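PDB 5ZB9: DNA damage response protein Rtt109, putative from Neosartorya fumigata, which probably acetylates lysine side chains of histone H3, with acetyl-CoA as the acetyl donor. Local coordinates for residues A118-L123 / C170-P175; G164-W169 / A205-P210; P233-S238 / G317-V322. All coordinates share one frame; numbering follows the deposited sequence. Where two conformers were deposited one is given.

The three contacts lie close together in one acetyltransferase domain. Helix 162-177 serves interactions 1 and 2. It packs against helix 111-127 in the first and against strand 202-208 in the second. Interaction 3 spans that strand, joining its two neighbours in the sheet, 235-236 and 317-324. The centres of interactions 2 and 3 are 8 Å apart, and each lies 14 Å from that of interaction 1. D174 OD1 of interaction 1 accepts a probable hydrogen bond from W235 NE1 of interaction 3 at 2.9 Å. R171 and W168, on helix 162-177, bind CoA in another structure of this protein; no CoA is bound here.

Interaction 1: A118-L123 / C170-P175; sequences AFLSFL and CRVIDP
L120 and I173 face each other from two helices, with their CA atoms 8.5 Å apart. No other pair of CA atoms in the two segments is closer. Both helices run on beyond segments 118-123 and 170-175 at either end. Within the first segment, F122 N bonds to A118 O and L123 N to F119 O. In the second, D174 N bonds to C170 O at 2.8 Å. P175 has no N-H to give to the turn before, and helix 162-177 is kinked there.

Within 118-123, L120 makes the contact. Its side chain leaves the backbone toward helix 162-177. CG lies anti to the carbonyl carbon (chi1 -69°), and the extended second torsion sends CD1 outward. This one methyl meets two residues. L120 CD1 is 4.0 Å from V172 CG1 and 4.1 Å from I173 CD1. The side chains of L120 and V172 cross at about a right angle. I173 starts out pointing away from the other helix. Its second torsion (chi2 -52°) folds CD1 back to L120.

The contact is helix-to-helix packing inside the acetyltransferase domain, joining helix 111-127 to helix 162-177. All three touching residues are buried, and the touch is purely apolar. It is small, with 78 Å² buried in total. V172 also packs on R113 and S116 of helix 111-127, which extends the interface along that helix. R113, W168 and R171 bind CoA in another structure of this protein, and the side chains of R113 and W168 each lie about 4 Å from that of V172. F119 and L123 of helix 111-127 pack on strands 50-61 and 71-82.

Interaction 2: G164-W169 / A205-P210; sequences GLIKWW and AFLIVP
Helix segment 164-169 lies beside strand 205-208 and the loop that follows it, with I166 and V209 nearest at 8.8 Å between CA atoms. I166 is the helix residue that bridges the gap, using two branches. Its CG1 is anti to the carbonyl carbon (chi1 -63°), and the chain runs on extended to CD1. CD1 meets V209 CG1 at 4.1 Å, the two side chains reaching toward each other tip to tip. The second branch, CG2, touches L207 CD2 at 4.3 Å. L207 and V209 are two positions apart in the chain, and both point toward the helix.

This is helix-on-sheet packing: helix 162-177 covers one face of the mixed sheet at strand 202-208. F220 touches both I166 and L207, and A140 of strand 133-140 also packs on I166. Farther along the helix, W168 sets an edge on W169: W168 CZ3 stands 3.5 Å above the W169 ring, over its centre. W168 binds CoA in another structure of this protein.

The three touching residues are buried and bring only methyl groups to the interface. The contact therefore rests on dispersion and on exclusion of water, with no polar group fixing the direction of approach.

Interaction 3: P233-S238 / G317-V322; sequences PRWLNS and GFLWLV
The end of the W235 indole meets a leucine methyl at its edge. L319 CD1 lies near the ring plane and is 3.5 Å from W235 CZ3. The two segments are not neighbours in the sheet. Strand 202-208 runs between them, parallel to 235-236 and antiparallel to 317-324. The contact thus reaches over a middle strand of the mixed sheet in the acetyltransferase domain. The backbones are accordingly far apart, with 9.2 Å between the CA atoms of W235 and L321.

W235 has CG anti to the carbonyl carbon (chi1 -70°), and its six-membered ring extends toward L319. L319 has CG anti to the backbone N (chi1 -171°), and its second torsion turns CD1 to the indole. The same methyl is 4.1 Å from W235 CH2. The two side chains cross at a slant. At its other end, W235 NE1 is hydrogen-bonded to D174 OD1 on helix 162-177, which ties the ring to that helix. C170 and L177 of that helix also touch W235, and I173 touches L319.

A second, looser touch involves S238, which follows N237, the centre of an inverse gamma turn. Here the backbone carbonyl takes part, while the S238 CB points away from strand 317-322. The W320 ring packs on F206 of the middle strand, and its NE1 is hydrogen-bonded to the acetyllysine at position 264. S238 O approaches the six-membered ring of W320 obliquely, 3.9 Å from W320 CZ3.

Interaction 1: A118-L123 / C170-P175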
loop_
_atom_site.group_PDB
_atom_site.type_symbol
_atom_site.label_atom_id
_atom_site.label_comp_id
_atom_site.label_asym_id
_atom_site.label_seq_id
_atom_site.Cartn_x
_atom_site.Cartn_y
_atom_site.Cartn_z
ATOM N N ALA A 118 -10.858 -2.484 -4.762
ATOM C CA ALA A 118 -11.202 -1.710 -5.946
ATOM C C ALA A 118 -10.288 -0.507 -6.122
ATOM O O ALA A 118 -9.838 -0.229 -7.228
ATOM C CB ALA A 118 -12.659 -1.261 -5.875
ATOM N N PHE A 119 -10.018 0.204 -5.032
ATOM C CA PHE A 119 -9.132 1.371 -5.070
ATOM C C PHE A 119 -7.704 0.990 -5.494
ATOM O O PHE A 119 -7.122 1.628 -6.372
ATOM C CB PHE A 119 -9.125 2.077 -3.707
ATOM C CG PHE A 119 -8.502 3.449 -3.726
ATOM C CD1 PHE A 119 -8.800 4.352 -4.737
ATOM C CD2 PHE A 119 -7.629 3.843 -2.718
ATOM C CE1 PHE A 119 -8.225 5.623 -4.748
ATOM C CE2 PHE A 119 -7.052 5.103 -2.722
ATOM C CZ PHE A 119 -7.349 5.995 -3.739
ATOM N N LEU A 120 -7.146 -0.052 -4.882
ATOM C CA LEU A 120 -5.821 -0.542 -5.267
ATOM C C LEU A 120 -5.799 -1.028 -6.718
ATOM O O LEU A 120 -4.899 -0.673 -7.478
ATOM C CB LEU A 120 -5.374 -1.662 -4.329
ATOM C CG LEU A 120 -5.051 -1.233 -2.892
ATOM C CD1 LEU A 120 -4.689 -2.419 -2.020
ATOM C CD2 LEU A 120 -3.913 -0.222 -2.894
ATOM N N SER A 121 -6.791 -1.831 -7.096
ATOM C CA SER A 121 -6.952 -2.272 -8.481
ATOM C C SER A 121 -6.928 -1.091 -9.440
ATOM O O SER A 121 -6.228 -1.102 -10.452
ATOM C CB SER A 121 -8.266 -3.035 -8.661
ATOM O OG SER A 121 -8.024 -4.396 -8.949
ATOM N N PHE A 122 -7.704 -0.070 -9.098
ATOM C CA PHE A 122 -7.787 1.146 -9.888
ATOM C C PHE A 122 -6.425 1.801 -10.063
ATOM O O PHE A 122 -6.048 2.160 -11.176
ATOM C CB PHE A 122 -8.764 2.121 -9.232
ATOM C CG PHE A 122 -8.787 3.474 -9.867
ATOM C CD1 PHE A 122 -9.424 3.674 -11.081
ATOM C CD2 PHE A 122 -8.188 4.552 -9.248
ATOM C CE1 PHE A 122 -9.452 4.920 -11.668
ATOM C CE2 PHE A 122 -8.216 5.800 -9.834
ATOM C CZ PHE A 122 -8.851 5.980 -11.045
ATOM N N LEU A 123 -5.678 1.945 -8.969
ATOM C CA LEU A 123 -4.389 2.625 -9.027
ATOM C C LEU A 123 -3.363 1.796 -9.801
ATOM O O LEU A 123 -2.476 2.351 -10.449
ATOM C CB LEU A 123 -3.878 2.936 -7.615
ATOM C CG LEU A 123 -4.769 3.870 -6.783
ATOM C CD1 LEU A 123 -4.302 3.951 -5.333
ATOM C CD2 LEU A 123 -4.856 5.268 -7.405
ATOM N N CYS A 170 -4.293 -9.672 3.199
ATOM C CA CYS A 170 -4.032 -10.688 2.183
ATOM C C CYS A 170 -5.287 -10.954 1.344
ATOM O O CYS A 170 -5.180 -11.158 0.135
ATOM C CB CYS A 170 -3.522 -11.978 2.822
ATOM S SG CYS A 170 -1.874 -11.794 3.554
ATOM N N ARG A 171 -6.469 -10.917 1.966
ATOM C CA ARG A 171 -7.718 -11.134 1.242
ATOM C C ARG A 171 -8.027 -9.953 0.325
ATOM O O ARG A 171 -8.691 -10.103 -0.690
ATOM C CB ARG A 171 -8.875 -11.380 2.215
ATOM C CG ARG A 171 -8.850 -12.753 2.893
ATOM C CD ARG A 171 -10.118 -12.995 3.707
ATOM N NE ARG A 171 -10.241 -12.045 4.809
ATOM C CZ ARG A 171 -9.946 -12.321 6.076
ATOM N NH1 ARG A 171 -10.079 -11.385 7.003
ATOM N NH2 ARG A 171 -9.526 -13.534 6.412
ATOM N N VAL A 172 -7.537 -8.773 0.683
ATOM C CA VAL A 172 -7.678 -7.602 -0.177
ATOM C C VAL A 172 -6.825 -7.771 -1.432
ATOM O O VAL A 172 -7.253 -7.487 -2.555
ATOM C CB VAL A 172 -7.248 -6.307 0.547
ATOM C CG1 VAL A 172 -7.090 -5.162 -0.440
ATOM C CG2 VAL A 172 -8.235 -5.952 1.658
ATOM N N ILE A 173 -5.604 -8.242 -1.214
ATOM C CA ILE A 173 -4.610 -8.409 -2.264
ATOM C C ILE A 173 -4.907 -9.605 -3.188
ATOM O O ILE A 173 -4.668 -9.535 -4.394
ATOM C CB ILE A 173 -3.203 -8.546 -1.612
ATOM C CG1 ILE A 173 -2.762 -7.178 -1.090
ATOM C CG2 ILE A 173 -2.165 -9.130 -2.570
ATOM C CD1 ILE A 173 -2.847 -6.092 -2.126
ATOM N N ASP A 174 -5.451 -10.685 -2.627
ATOM C CA ASP A 174 -5.619 -11.943 -3.369
ATOM C C ASP A 174 -6.311 -11.794 -4.739
ATOM O O ASP A 174 -5.800 -12.305 -5.731
ATOM C CB ASP A 174 -6.374 -12.969 -2.509
ATOM C CG ASP A 174 -6.176 -14.401 -2.988
ATOM O OD1 ASP A 174 -5.037 -14.770 -3.336
ATOM O OD2 ASP A 174 -7.157 -15.168 -3.016
ATOM N N PRO A 175 -7.461 -11.086 -4.815
ATOM C CA PRO A 175 -8.100 -10.983 -6.136
ATOM C C PRO A 175 -7.312 -10.133 -7.130
ATOM O O PRO A 175 -7.410 -10.358 -8.340
ATOM C CB PRO A 175 -9.450 -10.329 -5.827
ATOM C CG PRO A 175 -9.673 -10.569 -4.385
ATOM C CD PRO A 175 -8.315 -10.504 -3.766
#

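Interaction 2: G164-W169 / A205-P210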
loop_
_atom_site.group_PDB
_atom_site.type_symbol
_atom_site.label_atom_id
_atom_site.label_comp_id
_atom_site.label_asym_id
_atom_site.label_seq_id
_atom_site.Cartn_x
_atom_site.Cartn_y
_atom_site.Cartn_z
ATOM N N GLY A 164 -5.577 -10.773 12.650
ATOM C CA GLY A 164 -6.752 -10.543 11.833
ATOM C C GLY A 164 -6.492 -9.562 10.709
ATOM O O GLY A 164 -6.999 -9.737 9.595
ATOM N N LEU A 165 -5.705 -8.527 10.995
ATOM C CA LEU A 165 -5.381 -7.521 9.986
ATOM C C LEU A 165 -4.496 -8.084 8.875
ATOM O O LEU A 165 -4.692 -7.774 7.697
ATOM C CB LEU A 165 -4.700 -6.319 10.626
ATOM C CG LEU A 165 -5.672 -5.191 10.941
ATOM C CD1 LEU A 165 -4.992 -4.103 11.755
ATOM C CD2 LEU A 165 -6.258 -4.632 9.654
ATOM N N ILE A 166 -3.525 -8.910 9.250
ATOM C CA ILE A 166 -2.680 -9.560 8.259
ATOM C C ILE A 166 -3.515 -10.456 7.327
ATOM O O ILE A 166 -3.356 -10.395 6.108
ATOM C CB ILE A 166 -1.553 -10.370 8.932
ATOM C CG1 ILE A 166 -0.639 -9.434 9.728
ATOM C CG2 ILE A 166 -0.734 -11.133 7.893
ATOM C CD1 ILE A 166 0.268 -10.153 10.723
ATOM N N LYS A 167 -4.422 -11.261 7.877
ATOM C CA LYS A 167 -5.276 -12.089 7.027
ATOM C C LYS A 167 -6.186 -11.228 6.166
ATOM O O LYS A 167 -6.437 -11.552 5.002
ATOM C CB LYS A 167 -6.117 -13.057 7.853
ATOM C CG LYS A 167 -5.300 -14.140 8.516
ATOM C CD LYS A 167 -6.164 -15.046 9.379
ATOM C CE LYS A 167 -5.284 -15.894 10.296
ATOM N NZ LYS A 167 -6.048 -16.883 11.112
ATOM N N TRP A 168 -6.667 -10.125 6.736
ATOM C CA TRP A 168 -7.583 -9.232 6.027
ATOM C C TRP A 168 -6.906 -8.626 4.798
ATOM O O TRP A 168 -7.446 -8.666 3.693
ATOM C CB TRP A 168 -8.083 -8.129 6.970
ATOM C CG TRP A 168 -9.182 -7.262 6.415
ATOM C CD1 TRP A 168 -10.526 -7.528 6.420
ATOM C CD2 TRP A 168 -9.035 -5.975 5.789
ATOM N NE1 TRP A 168 -11.216 -6.491 5.832
ATOM C CE2 TRP A 168 -10.326 -5.527 5.439
ATOM C CE3 TRP A 168 -7.938 -5.164 5.492
ATOM C CZ2 TRP A 168 -10.546 -4.308 4.814
ATOM C CZ3 TRP A 168 -8.158 -3.944 4.866
ATOM C CH2 TRP A 168 -9.452 -3.528 4.537
ATOM N N TRP A 169 -5.712 -8.083 4.996
ATOM C CA TRP A 169 -4.980 -7.445 3.912
ATOM C C TRP A 169 -4.590 -8.435 2.823
ATOM O O TRP A 169 -4.569 -8.086 1.650
ATOM C CB TRP A 169 -3.737 -6.732 4.451
ATOM C CG TRP A 169 -4.039 -5.351 4.950
ATOM C CD1 TRP A 169 -3.927 -4.895 6.232
ATOM C CD2 TRP A 169 -4.529 -4.252 4.173
ATOM N NE1 TRP A 169 -4.300 -3.578 6.295
ATOM C CE2 TRP A 169 -4.669 -3.158 5.045
ATOM C CE3 TRP A 169 -4.852 -4.087 2.822
ATOM C CZ2 TRP A 169 -5.116 -1.913 4.607
ATOM C CZ3 TRP A 169 -5.293 -2.860 2.391
ATOM C CH2 TRP A 169 -5.428 -1.787 3.278
ATOM N N ALA A 205 2.539 -12.930 -4.812
ATOM C CA ALA A 205 2.424 -12.187 -3.559
ATOM C C ALA A 205 3.417 -12.725 -2.538
ATOM O O ALA A 205 3.560 -13.945 -2.381
ATOM C CB ALA A 205 1.005 -12.265 -3.020
ATOM N N PHE A 206 4.103 -11.816 -1.851
ATOM C CA PHE A 206 5.117 -12.186 -0.859
ATOM C C PHE A 206 4.733 -11.663 0.518
ATOM O O PHE A 206 4.333 -10.502 0.662
ATOM C CB PHE A 206 6.495 -11.642 -1.258
ATOM C CG PHE A 206 6.995 -12.152 -2.591
ATOM C CD1 PHE A 206 6.604 -11.542 -3.775
ATOM C CD2 PHE A 206 7.862 -13.236 -2.655
ATOM C CE1 PHE A 206 7.063 -12.007 -4.993
ATOM C CE2 PHE A 206 8.329 -13.711 -3.877
ATOM C CZ PHE A 206 7.932 -13.098 -5.049
ATOM N N LEU A 207 4.849 -12.521 1.527
ATOM C CA LEU A 207 4.479 -12.150 2.880
ATOM C C LEU A 207 5.543 -12.571 3.874
ATOM O O LEU A 207 6.022 -13.701 3.840
ATOM C CB LEU A 207 3.135 -12.775 3.266
ATOM C CG LEU A 207 2.734 -12.522 4.724
ATOM C CD1 LEU A 207 2.383 -11.054 4.939
ATOM C CD2 LEU A 207 1.604 -13.448 5.194
ATOM N N ILE A 208 5.914 -11.650 4.756
ATOM C CA ILE A 208 6.803 -11.965 5.863
ATOM C C ILE A 208 6.213 -11.462 7.179
ATOM O O ILE A 208 5.831 -10.300 7.301
ATOM C CB ILE A 208 8.198 -11.356 5.663
ATOM C CG1 ILE A 208 8.997 -12.184 4.656
ATOM C CG2 ILE A 208 8.958 -11.308 6.981
ATOM C CD1 ILE A 208 10.439 -11.723 4.532
ATOM N N VAL A 209 6.127 -12.354 8.154
ATOM C CA VAL A 209 5.695 -11.993 9.492
ATOM C C VAL A 209 6.777 -12.405 10.470
ATOM O O VAL A 209 6.790 -13.543 10.926
ATOM C CB VAL A 209 4.371 -12.680 9.864
ATOM C CG1 VAL A 209 3.855 -12.166 11.201
ATOM C CG2 VAL A 209 3.344 -12.474 8.765
ATOM N N PRO A 210 7.702 -11.485 10.777
ATOM C CA PRO A 210 8.845 -11.786 11.655
ATOM C C PRO A 210 8.389 -12.400 12.974
ATOM O O PRO A 210 7.479 -11.860 13.609
ATOM C CB PRO A 210 9.495 -10.415 11.880
ATOM C CG PRO A 210 9.040 -9.583 10.718
ATOM C CD PRO A 210 7.651 -10.062 10.399
#

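Interaction 3: P233-S238 / G317-V322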
loop_
_atom_site.group_PDB
_atom_site.type_symbol
_atom_site.label_atom_id
_atom_site.label_comp_id
_atom_site.label_asym_id
_atom_site.label_seq_id
_atom_site.Cartn_x
_atom_site.Cartn_y
_atom_site.Cartn_z
ATOM N N PRO A 233 3.279 -21.419 -7.084
ATOM C CA PRO A 233 2.579 -20.804 -5.948
ATOM C C PRO A 233 2.329 -19.319 -6.190
ATOM O O PRO A 233 3.109 -18.659 -6.886
ATOM C CB PRO A 233 3.539 -21.028 -4.771
ATOM C CG PRO A 233 4.897 -21.119 -5.413
ATOM C CD PRO A 233 4.682 -21.750 -6.765
ATOM N N ARG A 234 1.230 -18.807 -5.648
ATOM C CA ARG A 234 0.909 -17.396 -5.792
ATOM C C ARG A 234 1.247 -16.640 -4.502
ATOM O O ARG A 234 1.401 -15.418 -4.518
ATOM C CB ARG A 234 -0.565 -17.215 -6.156
ATOM C CG ARG A 234 -1.080 -18.140 -7.266
ATOM C CD ARG A 234 -0.286 -18.018 -8.570
ATOM N NE ARG A 234 -0.131 -16.642 -9.042
ATOM C CZ ARG A 234 -1.063 -15.974 -9.711
ATOM N NH1 ARG A 234 -2.221 -16.550 -9.972
ATOM N NH2 ARG A 234 -0.845 -14.732 -10.112
ATOM N N TRP A 235 1.356 -17.372 -3.390
ATOM C CA TRP A 235 1.799 -16.798 -2.118
ATOM C C TRP A 235 3.100 -17.441 -1.652
ATOM O O TRP A 235 3.220 -18.665 -1.596
ATOM C CB TRP A 235 0.719 -16.951 -1.045
ATOM C CG TRP A 235 -0.457 -16.070 -1.315
ATOM C CD1 TRP A 235 -1.534 -16.361 -2.097
ATOM C CD2 TRP A 235 -0.659 -14.735 -0.833
ATOM N NE1 TRP A 235 -2.401 -15.296 -2.126
ATOM C CE2 TRP A 235 -1.888 -14.287 -1.355
ATOM C CE3 TRP A 235 0.075 -13.882 -0.004
ATOM C CZ2 TRP A 235 -2.402 -13.021 -1.075
ATOM C CZ3 TRP A 235 -0.437 -12.619 0.273
ATOM C CH2 TRP A 235 -1.661 -12.203 -0.263
ATOM N N LEU A 236 4.076 -16.605 -1.325
ATOM C CA LEU A 236 5.374 -17.085 -0.873
ATOM C C LEU A 236 5.753 -16.403 0.423
ATOM O O LEU A 236 5.542 -15.202 0.580
ATOM C CB LEU A 236 6.447 -16.828 -1.925
ATOM C CG LEU A 236 6.409 -17.701 -3.173
ATOM C CD1 LEU A 236 7.470 -17.260 -4.156
ATOM C CD2 LEU A 236 6.613 -19.141 -2.783
ATOM N N ASN A 237 6.316 -17.172 1.349
ATOM C CA ASN A 237 6.825 -16.620 2.594
ATOM C C ASN A 237 8.275 -16.174 2.437
ATOM O O ASN A 237 9.184 -16.815 2.947
ATOM C CB ASN A 237 6.694 -17.649 3.726
ATOM C CG ASN A 237 7.248 -17.147 5.058
ATOM O OD1 ASN A 237 7.725 -17.937 5.874
ATOM N ND2 ASN A 237 7.198 -15.835 5.278
ATOM N N SER A 238 8.491 -15.074 1.728
ATOM C CA SER A 238 9.835 -14.517 1.611
ATOM C C SER A 238 9.813 -13.071 1.127
ATOM O O SER A 238 8.754 -12.510 0.859
ATOM C CB SER A 238 10.690 -15.372 0.668
ATOM O OG SER A 238 10.025 -15.586 -0.563
ATOM N N GLY A 317 2.786 -7.764 9.749
ATOM C CA GLY A 317 3.067 -8.474 8.518
ATOM C C GLY A 317 3.502 -7.500 7.439
ATOM O O GLY A 317 2.959 -6.398 7.331
ATOM N N PHE A 318 4.482 -7.899 6.640
ATOM C CA PHE A 318 4.912 -7.088 5.518
ATOM C C PHE A 318 4.545 -7.781 4.224
ATOM O O PHE A 318 4.870 -8.947 4.015
ATOM C CB PHE A 318 6.411 -6.815 5.590
ATOM C CG PHE A 318 6.834 -6.171 6.873
ATOM C CD1 PHE A 318 6.665 -4.814 7.067
ATOM C CD2 PHE A 318 7.382 -6.925 7.895
ATOM C CE1 PHE A 318 7.038 -4.213 8.251
ATOM C CE2 PHE A 318 7.766 -6.325 9.087
ATOM C CZ PHE A 318 7.591 -4.963 9.261
ATOM N N LEU A 319 3.860 -7.053 3.355
ATOM C CA LEU A 319 3.319 -7.628 2.139
ATOM C C LEU A 319 3.836 -6.928 0.875
ATOM O O LEU A 319 3.847 -5.698 0.791
ATOM C CB LEU A 319 1.800 -7.570 2.197
ATOM C CG LEU A 319 1.036 -8.314 1.119
ATOM C CD1 LEU A 319 1.323 -9.783 1.277
ATOM C CD2 LEU A 319 -0.435 -8.074 1.290
ATOM N N TRP A 320 4.281 -7.719 -0.095
ATOM C CA TRP A 320 4.669 -7.187 -1.393
ATOM C C TRP A 320 3.979 -7.991 -2.479
ATOM O O TRP A 320 4.173 -9.201 -2.586
ATOM C CB TRP A 320 6.191 -7.224 -1.592
ATOM C CG TRP A 320 6.947 -6.628 -0.454
ATOM C CD1 TRP A 320 7.275 -5.311 -0.282
ATOM C CD2 TRP A 320 7.456 -7.319 0.691
ATOM N NE1 TRP A 320 7.961 -5.146 0.892
ATOM C CE2 TRP A 320 8.086 -6.361 1.511
ATOM C CE3 TRP A 320 7.441 -8.656 1.102
ATOM C CZ2 TRP A 320 8.694 -6.695 2.722
ATOM C CZ3 TRP A 320 8.052 -8.990 2.305
ATOM C CH2 TRP A 320 8.669 -8.012 3.100
ATOM N N LEU A 321 3.144 -7.321 -3.262
ATOM C CA LEU A 321 2.592 -7.930 -4.453
ATOM C C LEU A 321 3.418 -7.450 -5.633
ATOM O O LEU A 321 3.420 -6.257 -5.949
ATOM C CB LEU A 321 1.119 -7.565 -4.628
ATOM C CG LEU A 321 0.520 -7.960 -5.980
ATOM C CD1 LEU A 321 0.490 -9.484 -6.140
ATOM C CD2 LEU A 321 -0.863 -7.356 -6.137
ATOM N N VAL A 322 4.151 -8.361 -6.263
ATOM C CA VAL A 322 5.030 -7.958 -7.361
ATOM C C VAL A 322 4.460 -8.389 -8.710
ATOM O O VAL A 322 4.278 -9.589 -8.979
ATOM C CB VAL A 322 6.455 -8.530 -7.200
ATOM C CG1 VAL A 322 7.348 -8.070 -8.343
ATOM C CG2 VAL A 322 7.046 -8.111 -5.860
#